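Local structure of AB hydrolase-1 domain-containing protein (Parabacteroides distasonis, 4Q34) at residues A[21-24]-A[25-29]; A[68-71]-A[72-76]; A[131-134]-A[135-138]. The protein is of unknown function but, as a member of the alpha/beta hydrolase family, probably acts as an esterase. All coordinates share one frame; numbering follows the deposited sequence.

Contact 1. Residues A[21-24]-A[25-29]; sequences LVDS and LGHTF
L21 and F29 form an antiparallel hydrogen-bonded pair, V22 and T28 the next, non-hydrogen-bonded one, and the chain then reverses through a type I turn from D23 to G26. G26 N closes that turn on D23 O at 2.7 Å, while D23 N returns a bond to H27 O at 3.0 Å. The D23 side chain grips the loop from within. Its CG sits between the backbone N and the carbonyl carbon (chi1 74°), a crowded position that swings OD1 over the turn. There OD1 takes L25 N at 2.9 Å, an Asx turn, and H27 N at 2.8 Å, the two donors arriving from opposite faces of the carboxylate. An alanine in place of D23 would remove this acceptor and would probably leave the amides of L25 and H27 without their mate and the loop more mobile. H27 lies alongside D23 pointing the same way, its ring turned 49° from the carboxylate, and L25 CB rests over one ring face, toward the rim. V22 extends CG1 anti to its backbone N, to 3.7 Å from G26 CA. On the other face of the sheet L21 CB and F29 CB lie side by side, 4.1 Å apart. F107 of the second subunit packs on L21 and D23, and E109 of that subunit bonds T28 OG1. G26, in a left-handed conformation (phi 82°), and H27 together face D23, which makes this a beta hairpin with a type I turn and G1 beta bulge.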
loop_
_atom_site.group_PDB
_atom_site.type_symbol
_atom_site.label_atom_id
_atom_site.label_comp_id
_atom_site.label_asym_id
_atom_site.label_seq_id
_atom_site.Cartn_x
_atom_site.Cartn_y
_atom_site.Cartn_z
ATOM N N LEU A 21 18.929 -1.731 11.640
ATOM C CA LEU A 21 19.955 -0.859 12.184
ATOM C C LEU A 21 19.969 -1.095 13.668
ATOM O O LEU A 21 18.951 -1.444 14.252
ATOM C CB LEU A 21 19.651 0.587 11.878
ATOM C CG LEU A 21 19.272 0.992 10.466
ATOM C CD1 LEU A 21 18.983 2.471 10.451
ATOM C CD2 LEU A 21 20.405 0.687 9.512
ATOM N N VAL A 22 21.132 -0.905 14.310
ATOM C CA VAL A 22 21.257 -1.107 15.747
ATOM C C VAL A 22 22.051 0.054 16.283
ATOM O O VAL A 22 23.177 0.285 15.843
ATOM C CB VAL A 22 21.964 -2.446 16.112
ATOM C CG1 VAL A 22 21.978 -2.665 17.616
ATOM C CG2 VAL A 22 21.287 -3.603 15.416
ATOM N N ASP A 23 21.480 0.788 17.227
ATOM C CA ASP A 23 22.162 1.978 17.766
ATOM C C ASP A 23 23.089 1.639 18.926
ATOM O O ASP A 23 23.173 0.488 19.379
ATOM C CB ASP A 23 21.188 3.113 18.147
ATOM C CG ASP A 23 20.412 2.848 19.428
ATOM O OD1 ASP A 23 20.632 1.843 20.154
ATOM O OD2 ASP A 23 19.538 3.676 19.703
ATOM N N SER A 24 23.761 2.677 19.410
ATOM C CA SER A 24 24.826 2.501 20.380
ATOM C C SER A 24 24.278 1.851 21.643
ATOM O O SER A 24 25.035 1.260 22.385
ATOM C CB SER A 24 25.484 3.856 20.680
ATOM O OG SER A 24 24.571 4.713 21.364
ATOM N N LEU A 25 22.961 1.939 21.865
ATOM C CA LEU A 25 22.307 1.345 23.039
ATOM C C LEU A 25 21.722 -0.048 22.774
ATOM O O LEU A 25 21.126 -0.640 23.670
ATOM C CB LEU A 25 21.209 2.277 23.586
ATOM C CG LEU A 25 21.603 3.738 23.877
ATOM C CD1 LEU A 25 20.363 4.545 24.242
ATOM C CD2 LEU A 25 22.660 3.853 24.969
ATOM N N GLY A 26 21.919 -0.581 21.567
ATOM C CA GLY A 26 21.373 -1.889 21.200
ATOM C C GLY A 26 19.909 -1.854 20.763
ATOM O O GLY A 26 19.291 -2.891 20.568
ATOM N N HIS A 27 19.374 -0.662 20.556
ATOM C CA HIS A 27 17.983 -0.533 20.118
ATOM C C HIS A 27 17.926 -0.764 18.608
ATOM O O HIS A 27 18.877 -0.448 17.890
ATOM C CB HIS A 27 17.429 0.837 20.512
ATOM C CG HIS A 27 17.223 0.991 21.989
ATOM N ND1 HIS A 27 17.314 2.207 22.637
ATOM C CD2 HIS A 27 16.970 0.070 22.950
ATOM C CE1 HIS A 27 17.106 2.029 23.930
ATOM N NE2 HIS A 27 16.879 0.743 24.143
ATOM N N THR A 28 16.807 -1.292 18.125
ATOM C CA THR A 28 16.707 -1.681 16.710
ATOM C C THR A 28 15.906 -0.741 15.850
ATOM O O THR A 28 14.989 -0.050 16.317
ATOM C CB THR A 28 16.094 -3.096 16.572
ATOM O OG1 THR A 28 14.800 -3.147 17.217
ATOM C CG2 THR A 28 17.031 -4.087 17.212
ATOM N N PHE A 29 16.229 -0.737 14.569
ATOM C CA PHE A 29 15.353 -0.146 13.592
ATOM C C PHE A 29 15.238 -1.048 12.384
ATOM O O PHE A 29 16.194 -1.225 11.628
ATOM C CB PHE A 29 15.842 1.256 13.194
ATOM C CG PHE A 29 14.899 1.959 12.283
ATOM C CD1 PHE A 29 14.988 1.744 10.919
ATOM C CD2 PHE A 29 13.878 2.768 12.792
ATOM C CE1 PHE A 29 14.143 2.362 10.060
ATOM C CE2 PHE A 29 12.975 3.374 11.890
ATOM C CZ PHE A 29 13.144 3.178 10.547
#

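Contact 2. Residues A[68-71]-A[72-76]; sequences GREG and FQNIF
G71 is the N-cap of helix 72-78, and its carbonyl receives the first turn through N74 and I75. The helix joins the parallel strands 49-52 and 83-87 in a beta-alpha-beta crossover of the alpha/beta hydrolase fold. Among the backbone bonds, I75 N reaches G71 O at 2.9 Å; N74 N approaches the same oxygen at 3.1 Å, but bent and weak. Among the side-chain bonds, E70 and N74 cross at about a right angle, with carboxylate and amide planes 88° apart. N74 ND2 points its N-H almost straight (170°) at E70 OE2, 2.9 Å away, meeting it from above the carboxylate. The other oxygen, E70 OE1, forms a salt bridge with R78, one helical turn beyond N74, and N74 OD1 bonds Q11 of the second subunit, so both polar groups are fixed at each end. In van der Waals contact, I75 bends its CG1 branch back beside the backbone N (chi1 -68°), laying CG1 against G71 O at 3.2 Å. Apolar packing is separate: F72, I75 and F76 all touch A310 of helix 306-319. Within the helix, F76 CE2 stands 3.6 Å above the plane of the F72 ring, over its centre.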
loop_
_atom_site.group_PDB
_atom_site.type_symbol
_atom_site.label_atom_id
_atom_site.label_comp_id
_atom_site.label_asym_id
_atom_site.label_seq_id
_atom_site.Cartn_x
_atom_site.Cartn_y
_atom_site.Cartn_z
ATOM N N GLY A 68 -10.478 3.073 -14.291
ATOM C CA GLY A 68 -11.359 2.245 -13.514
ATOM C C GLY A 68 -11.575 0.803 -13.958
ATOM O O GLY A 68 -12.457 0.135 -13.420
ATOM N N ARG A 69 -10.748 0.302 -14.874
ATOM C CA ARG A 69 -10.855 -1.062 -15.420
ATOM C C ARG A 69 -9.919 -1.993 -14.661
ATOM O O ARG A 69 -9.011 -1.569 -13.937
ATOM C CB ARG A 69 -10.498 -1.087 -16.921
ATOM C CG ARG A 69 -11.526 -0.403 -17.800
ATOM C CD ARG A 69 -11.056 -0.303 -19.245
ATOM N NE ARG A 69 -9.853 0.499 -19.249
ATOM C CZ ARG A 69 -8.606 0.060 -19.397
ATOM N NH1 ARG A 69 -8.334 -1.217 -19.667
ATOM N NH2 ARG A 69 -7.618 0.923 -19.318
ATOM N N GLU A 70 -10.125 -3.292 -14.818
ATOM C CA GLU A 70 -9.246 -4.248 -14.139
ATOM C C GLU A 70 -7.850 -4.207 -14.710
ATOM O O GLU A 70 -7.658 -4.066 -15.932
ATOM C CB GLU A 70 -9.807 -5.662 -14.311
ATOM C CG GLU A 70 -11.090 -5.887 -13.545
ATOM C CD GLU A 70 -11.371 -7.370 -13.491
ATOM O OE1 GLU A 70 -11.120 -8.043 -14.523
ATOM O OE2 GLU A 70 -11.733 -7.866 -12.419
ATOM N N GLY A 71 -6.868 -4.341 -13.810
ATOM C CA GLY A 71 -5.493 -4.531 -14.162
ATOM C C GLY A 71 -5.037 -5.961 -14.021
ATOM O O GLY A 71 -5.833 -6.902 -13.777
ATOM N N PHE A 72 -3.719 -6.132 -14.188
ATOM C CA PHE A 72 -3.094 -7.447 -14.187
ATOM C C PHE A 72 -3.323 -8.212 -12.878
ATOM O O PHE A 72 -3.400 -9.437 -12.878
ATOM C CB PHE A 72 -1.578 -7.321 -14.465
ATOM C CG PHE A 72 -1.227 -7.217 -15.930
ATOM C CD1 PHE A 72 -2.186 -6.926 -16.895
ATOM C CD2 PHE A 72 0.070 -7.453 -16.358
ATOM C CE1 PHE A 72 -1.830 -6.829 -18.244
ATOM C CE2 PHE A 72 0.425 -7.367 -17.696
ATOM C CZ PHE A 72 -0.537 -7.078 -18.643
ATOM N N GLN A 73 -3.404 -7.484 -11.761
ATOM C CA GLN A 73 -3.703 -8.124 -10.490
ATOM C C GLN A 73 -4.954 -9.041 -10.602
ATOM O O GLN A 73 -4.946 -10.203 -10.156
ATOM C CB GLN A 73 -3.913 -7.087 -9.395
ATOM C CG GLN A 73 -4.221 -7.725 -8.036
ATOM C CD GLN A 73 -4.269 -6.721 -6.905
ATOM O OE1 GLN A 73 -4.603 -5.576 -7.099
ATOM N NE2 GLN A 73 -3.851 -7.143 -5.707
ATOM N N ASN A 74 -6.042 -8.479 -11.134
ATOM C CA ASN A 74 -7.289 -9.196 -11.314
ATOM C C ASN A 74 -7.259 -10.153 -12.505
ATOM O O ASN A 74 -7.745 -11.309 -12.397
ATOM C CB ASN A 74 -8.453 -8.229 -11.491
ATOM C CG ASN A 74 -8.846 -7.515 -10.210
ATOM O OD1 ASN A 74 -8.042 -7.340 -9.271
ATOM N ND2 ASN A 74 -10.080 -7.076 -10.176
ATOM N N ILE A 75 -6.699 -9.688 -13.613
ATOM C CA ILE A 75 -6.702 -10.472 -14.841
ATOM C C ILE A 75 -5.951 -11.799 -14.676
ATOM O O ILE A 75 -6.439 -12.852 -15.078
ATOM C CB ILE A 75 -6.086 -9.668 -15.987
ATOM C CG1 ILE A 75 -6.997 -8.505 -16.343
ATOM C CG2 ILE A 75 -5.827 -10.550 -17.244
ATOM C CD1 ILE A 75 -6.341 -7.437 -17.199
ATOM N N PHE A 76 -4.760 -11.758 -14.082
ATOM C CA PHE A 76 -3.976 -12.976 -13.921
ATOM C C PHE A 76 -4.454 -13.864 -12.790
ATOM O O PHE A 76 -4.325 -15.068 -12.899
ATOM C CB PHE A 76 -2.472 -12.682 -13.898
ATOM C CG PHE A 76 -1.966 -12.360 -15.278
ATOM C CD1 PHE A 76 -1.740 -13.393 -16.187
ATOM C CD2 PHE A 76 -1.914 -11.052 -15.719
ATOM C CE1 PHE A 76 -1.364 -13.121 -17.474
ATOM C CE2 PHE A 76 -1.533 -10.751 -17.039
ATOM C CZ PHE A 76 -1.274 -11.788 -17.916
#

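Contact 3. Residues A[131-134]-A[135-138]; sequences KRDK and ETLD
An aspartate N-cap begins helix 134-142: D133 precedes the first turn and T136, three residues on, is its partner. The two side chains cross at about a right angle, and both carboxylate oxygens are used. OD2 of D133 accepts T136 N at 3.1 Å, from above the carboxylate plane, and OD1 accepts the hydroxyl T136 OG1 on its syn side at a short 2.5 Å. Two torsions bring these groups together: CG of D133 lies between its own N and carbonyl carbon (chi1 64°), and OG1 of T136 turns back beside the backbone N (chi1 -63°). K131 runs its extended chain across T136, with K131 CB and CD each 3.7 Å from T136 OG1, and D67 also packs against both residues. Behind the cap, the helix bond from D138 N to K134 O is regular at 3.0 Å, while that from L137 N to D133 O is stretched and weak. D138 itself pairs with R142 and bonds a glycerol probably from the crystallisation liquor. The D133 carboxylate accepts hydrogen bonds from an amide and a hydroxyl, which fixes the rotation of the T136 hydroxyl, and these bonds, with the helix dipole, probably stabilise it as the anion.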
loop_
_atom_site.group_PDB
_atom_site.type_symbol
_atom_site.label_atom_id
_atom_site.label_comp_id
_atom_site.label_asym_id
_atom_site.label_seq_id
_atom_site.Cartn_x
_atom_site.Cartn_y
_atom_site.Cartn_z
ATOM N N LYS A 131 -7.684 6.710 -21.720
ATOM C CA LYS A 131 -8.915 7.493 -21.610
ATOM C C LYS A 131 -8.600 8.968 -21.413
ATOM O O LYS A 131 -7.706 9.317 -20.652
ATOM C CB LYS A 131 -9.821 6.965 -20.494
ATOM C CG LYS A 131 -11.284 7.330 -20.769
ATOM C CD LYS A 131 -12.230 6.893 -19.665
ATOM C CE LYS A 131 -13.653 7.377 -19.940
ATOM N NZ LYS A 131 -14.574 6.705 -18.984
ATOM N N ARG A 132 -9.338 9.837 -22.093
ATOM C CA ARG A 132 -8.951 11.247 -22.204
ATOM C C ARG A 132 -9.648 12.193 -21.218
ATOM O O ARG A 132 -9.535 13.396 -21.360
ATOM C CB ARG A 132 -9.196 11.746 -23.649
ATOM C CG ARG A 132 -8.311 11.119 -24.715
ATOM C CD ARG A 132 -9.065 11.082 -26.043
ATOM N NE ARG A 132 -8.204 11.017 -27.224
ATOM C CZ ARG A 132 -7.384 10.009 -27.513
ATOM N NH1 ARG A 132 -7.271 8.979 -26.692
ATOM N NH2 ARG A 132 -6.659 10.044 -28.621
ATOM N N ASP A 133 -10.362 11.670 -20.241
ATOM C CA ASP A 133 -11.127 12.535 -19.300
ATOM C C ASP A 133 -10.269 12.995 -18.112
ATOM O O ASP A 133 -9.216 12.423 -17.828
ATOM C CB ASP A 133 -12.358 11.808 -18.770
ATOM C CG ASP A 133 -11.987 10.583 -17.932
ATOM O OD1 ASP A 133 -11.394 9.653 -18.497
ATOM O OD2 ASP A 133 -12.262 10.547 -16.717
ATOM N N LYS A 134 -10.748 14.016 -17.420
ATOM C CA LYS A 134 -10.043 14.572 -16.277
ATOM C C LYS A 134 -9.889 13.642 -15.088
ATOM O O LYS A 134 -8.869 13.693 -14.429
ATOM C CB LYS A 134 -10.760 15.829 -15.779
ATOM C CG LYS A 134 -10.523 17.045 -16.627
ATOM C CD LYS A 134 -10.393 18.257 -15.709
ATOM C CE LYS A 134 -10.262 19.550 -16.486
ATOM N NZ LYS A 134 -11.478 19.826 -17.295
ATOM N N GLU A 135 -10.919 12.869 -14.771
ATOM C CA GLU A 135 -10.878 11.966 -13.614
ATOM C C GLU A 135 -9.814 10.883 -13.778
ATOM O O GLU A 135 -9.128 10.520 -12.822
ATOM C CB GLU A 135 -12.255 11.331 -13.359
ATOM C CG GLU A 135 -13.279 12.286 -12.742
ATOM C CD GLU A 135 -12.696 13.187 -11.649
ATOM O OE1 GLU A 135 -12.161 12.658 -10.640
ATOM O OE2 GLU A 135 -12.763 14.433 -11.805
ATOM N N THR A 136 -9.684 10.354 -14.991
ATOM C CA THR A 136 -8.627 9.399 -15.329
ATOM C C THR A 136 -7.261 10.011 -15.049
ATOM O O THR A 136 -6.415 9.392 -14.422
ATOM C CB THR A 136 -8.731 8.927 -16.798
ATOM O OG1 THR A 136 -9.976 8.232 -16.985
ATOM C CG2 THR A 136 -7.543 8.041 -17.210
ATOM N N LEU A 137 -7.034 11.227 -15.509
ATOM C CA LEU A 137 -5.723 11.846 -15.286
ATOM C C LEU A 137 -5.460 12.140 -13.824
ATOM O O LEU A 137 -4.339 11.993 -13.383
ATOM C CB LEU A 137 -5.562 13.136 -16.097
ATOM C CG LEU A 137 -4.125 13.538 -16.438
ATOM C CD1 LEU A 137 -3.410 12.517 -17.292
ATOM C CD2 LEU A 137 -4.102 14.889 -17.138
ATOM N N ASP A 138 -6.489 12.547 -13.094
ATOM C CA ASP A 138 -6.406 12.720 -11.656
ATOM C C ASP A 138 -5.897 11.432 -10.995
ATOM O O ASP A 138 -4.954 11.444 -10.191
ATOM C CB ASP A 138 -7.797 13.088 -11.076
ATOM C CG ASP A 138 -7.793 13.281 -9.549
ATOM O OD1 ASP A 138 -7.106 14.177 -9.060
ATOM O OD2 ASP A 138 -8.471 12.512 -8.812
#

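Three local contacts, in series along the chain, each settle how a backbone segment turns or starts. Contact 2 is buried; contacts 1 and 3 are surface contacts, their centres about 34 and 23 Å from that of the chain. No two hold the same elements: a hairpin, a helix of the crossover, and a separate helix after strand 123-124. An aspartate accepts two amides at contact 1, and one amide and a hydroxyl at contact 3. At contact 2 a glycine carbonyl accepts the first helical bond while a glutamate–asparagine bond links the side chains, with apolar residues packed on helix 306-319. Contacts 1 and 2 both hydrogen-bond the second subunit. Contacts 2 and 3 approach to about 6 Å between nearest atoms without touching.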